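Local coordinates for protein D-mannose isomerase (Marinomonas mediterranea, PDB 5X32) that catalyses the reversible isomerization of D-mannose to D-fructose and, less efficiently, of D-lyxose to D-xylulose, at residues Asn48-Val53 with Tyr96-Gly102. Residues are numbered along the deposited sequence; the frame is centred on the assembly and turned at random.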
loop_
_atom_site.group_PDB
_atom_site.type_symbol
_atom_site.label_atom_id
_atom_site.label_comp_id
_atom_site.label_asym_id
_atom_site.label_seq_id
_atom_site.Cartn_x
_atom_site.Cartn_y
_atom_site.Cartn_z
ATOM N N ASN A 48 4.011 -19.548 12.146
ATOM C CA ASN A 48 3.052 -20.351 11.428
ATOM C C ASN A 48 2.002 -19.556 10.678
ATOM O O ASN A 48 1.799 -19.764 9.492
ATOM C CB ASN A 48 2.357 -21.297 12.407
ATOM C CG ASN A 48 3.322 -22.262 13.057
ATOM O OD1 ASN A 48 4.215 -22.811 12.395
ATOM N ND2 ASN A 48 3.141 -22.489 14.347
ATOM N N THR A 49 1.384 -18.595 11.346
ATOM C CA THR A 49 0.301 -17.869 10.721
ATOM C C THR A 49 0.794 -17.019 9.567
ATOM O O THR A 49 1.735 -16.249 9.694
ATOM C CB THR A 49 -0.415 -17.007 11.747
ATOM O OG1 THR A 49 -0.899 -17.859 12.788
ATOM C CG2 THR A 49 -1.597 -16.278 11.117
ATOM N N ARG A 50 0.140 -17.177 8.430
ATOM C CA ARG A 50 0.482 -16.402 7.262
ATOM C C ARG A 50 -0.717 -15.830 6.553
ATOM O O ARG A 50 -1.798 -16.436 6.481
ATOM C CB ARG A 50 1.342 -17.219 6.307
ATOM C CG ARG A 50 2.739 -17.307 6.860
ATOM C CD ARG A 50 3.523 -18.452 6.354
ATOM N NE ARG A 50 4.474 -18.883 7.373
ATOM C CZ ARG A 50 5.684 -19.342 7.098
ATOM N NH1 ARG A 50 6.095 -19.398 5.838
ATOM N NH2 ARG A 50 6.483 -19.715 8.083
ATOM N N HIS A 51 -0.489 -14.630 6.038
ATOM C CA HIS A 51 -1.538 -13.836 5.432
ATOM C C HIS A 51 -1.154 -13.485 4.012
ATOM O O HIS A 51 -0.001 -13.138 3.733
ATOM C CB HIS A 51 -1.777 -12.561 6.241
ATOM C CG HIS A 51 -3.046 -11.854 5.896
ATOM N ND1 HIS A 51 -3.258 -11.261 4.670
ATOM C CD2 HIS A 51 -4.165 -11.631 6.624
ATOM C CE1 HIS A 51 -4.466 -10.729 4.646
ATOM N NE2 HIS A 51 -5.035 -10.933 5.820
ATOM N N LEU A 52 -2.139 -13.537 3.128
ATOM C CA LEU A 52 -1.907 -13.275 1.723
ATOM C C LEU A 52 -1.237 -11.908 1.518
ATOM O O LEU A 52 -0.326 -11.787 0.690
ATOM C CB LEU A 52 -3.230 -13.326 0.966
ATOM C CG LEU A 52 -3.168 -13.119 -0.539
ATOM C CD1 LEU A 52 -2.343 -14.259 -1.184
ATOM C CD2 LEU A 52 -4.565 -13.023 -1.080
ATOM N N VAL A 53 -1.643 -10.906 2.305
ATOM C CA VAL A 53 -1.115 -9.547 2.137
ATOM C C VAL A 53 0.392 -9.487 2.447
ATOM O O VAL A 53 1.141 -8.838 1.721
ATOM C CB VAL A 53 -1.911 -8.510 3.001
ATOM C CG1 VAL A 53 -1.295 -7.104 2.933
ATOM C CG2 VAL A 53 -3.352 -8.450 2.544
ATOM N N TYR A 96 -7.457 -17.134 -3.762
ATOM C CA TYR A 96 -6.280 -17.252 -2.908
ATOM C C TYR A 96 -6.656 -17.324 -1.449
ATOM O O TYR A 96 -7.530 -16.598 -0.980
ATOM C CB TYR A 96 -5.325 -16.085 -3.138
ATOM C CG TYR A 96 -4.652 -16.140 -4.489
ATOM C CD1 TYR A 96 -5.354 -15.819 -5.653
ATOM C CD2 TYR A 96 -3.319 -16.511 -4.607
ATOM C CE1 TYR A 96 -4.748 -15.867 -6.894
ATOM C CE2 TYR A 96 -2.700 -16.556 -5.847
ATOM C CZ TYR A 96 -3.421 -16.230 -6.988
ATOM O OH TYR A 96 -2.814 -16.268 -8.225
ATOM N N VAL A 97 -5.992 -18.234 -0.741
ATOM C CA VAL A 97 -6.184 -18.387 0.691
ATOM C C VAL A 97 -5.794 -17.071 1.398
ATOM O O VAL A 97 -4.696 -16.536 1.198
ATOM C CB VAL A 97 -5.360 -19.583 1.225
ATOM C CG1 VAL A 97 -5.471 -19.695 2.743
ATOM C CG2 VAL A 97 -5.830 -20.870 0.559
ATOM N N TRP A 98 -6.727 -16.538 2.179
ATOM C CA TRP A 98 -6.556 -15.252 2.851
ATOM C C TRP A 98 -5.694 -15.443 4.086
ATOM O O TRP A 98 -4.748 -14.680 4.328
ATOM C CB TRP A 98 -7.930 -14.669 3.190
ATOM C CG TRP A 98 -7.978 -13.303 3.816
ATOM C CD1 TRP A 98 -8.383 -12.987 5.090
ATOM C CD2 TRP A 98 -7.622 -12.063 3.194
ATOM N NE1 TRP A 98 -8.319 -11.637 5.281
ATOM C CE2 TRP A 98 -7.851 -11.042 4.137
ATOM C CE3 TRP A 98 -7.141 -11.715 1.928
ATOM C CZ2 TRP A 98 -7.604 -9.702 3.859
ATOM C CZ3 TRP A 98 -6.891 -10.386 1.660
ATOM C CH2 TRP A 98 -7.122 -9.395 2.624
ATOM N N LEU A 99 -5.990 -16.490 4.850
ATOM C CA LEU A 99 -5.207 -16.733 6.054
ATOM C C LEU A 99 -4.969 -18.223 6.294
ATOM O O LEU A 99 -5.883 -19.040 6.143
ATOM C CB LEU A 99 -5.921 -16.130 7.260
ATOM C CG LEU A 99 -5.019 -15.867 8.457
ATOM C CD1 LEU A 99 -4.083 -14.697 8.148
ATOM C CD2 LEU A 99 -5.830 -15.627 9.704
ATOM N N LEU A 100 -3.771 -18.581 6.740
ATOM C CA LEU A 100 -3.456 -20.000 6.883
ATOM C C LEU A 100 -2.452 -20.282 7.996
ATOM O O LEU A 100 -1.606 -19.448 8.306
ATOM C CB LEU A 100 -2.946 -20.540 5.534
ATOM C CG LEU A 100 -1.679 -19.911 4.934
ATOM C CD1 LEU A 100 -0.391 -20.514 5.521
ATOM C CD2 LEU A 100 -1.662 -19.975 3.416
ATOM N N ASP A 101 -2.539 -21.474 8.578
ATOM C CA ASP A 101 -1.592 -21.942 9.594
ATOM C C ASP A 101 -1.092 -23.309 9.174
ATOM O O ASP A 101 -1.849 -24.276 9.204
ATOM C CB ASP A 101 -2.259 -22.027 10.980
ATOM C CG ASP A 101 -1.281 -22.421 12.105
ATOM O OD1 ASP A 101 -0.246 -23.053 11.809
ATOM O OD2 ASP A 101 -1.564 -22.128 13.296
ATOM N N GLY A 102 0.183 -23.386 8.806
ATOM C CA GLY A 102 0.763 -24.620 8.321
ATOM C C GLY A 102 0.021 -25.189 7.124
ATOM O O GLY A 102 -0.189 -24.504 6.116
#
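An outer strand of the small antiparallel sheet on this (alpha/alpha)6-barrel enzyme, Thr49-His51, pairs with its neighbour Leu99-Asp101 and runs straight into helix 52-69. Arg50 N to Leu100 O and Leu100 N to Arg50 O are each 2.9 Å. Leu100 gives the buried face an apolar side chain against Arg50 CB and Tyr84, while the Arg50 chain leads away to a salt bridge with Asp29 and a bond to Pro47 O. Past the strand end, Leu52 N donates to Trp98 O (3.1 Å), tilted 30° from the carbonyl plane. The same oxygen lies over the centre of the His51 imidazole. Histidine suits the N-cap because an unprotonated ND1 can accept in the ring plane from Val53 N; CG anti to the backbone N (chi1 -166°) brings it there. The adjoining edge, CE1 and NE2, points at the face of the Trp98 six-membered ring in a T-shaped stack, planes 68° apart. A leucine in place of Trp98 would probably leave this edge without its aromatic face and open a gap beside Val53 CG2, 3.9 Å from Trp98 CH2. Capping and stacking thus limit ring rotation, and the N-H bond at the helix start probably keeps ND1 unprotonated.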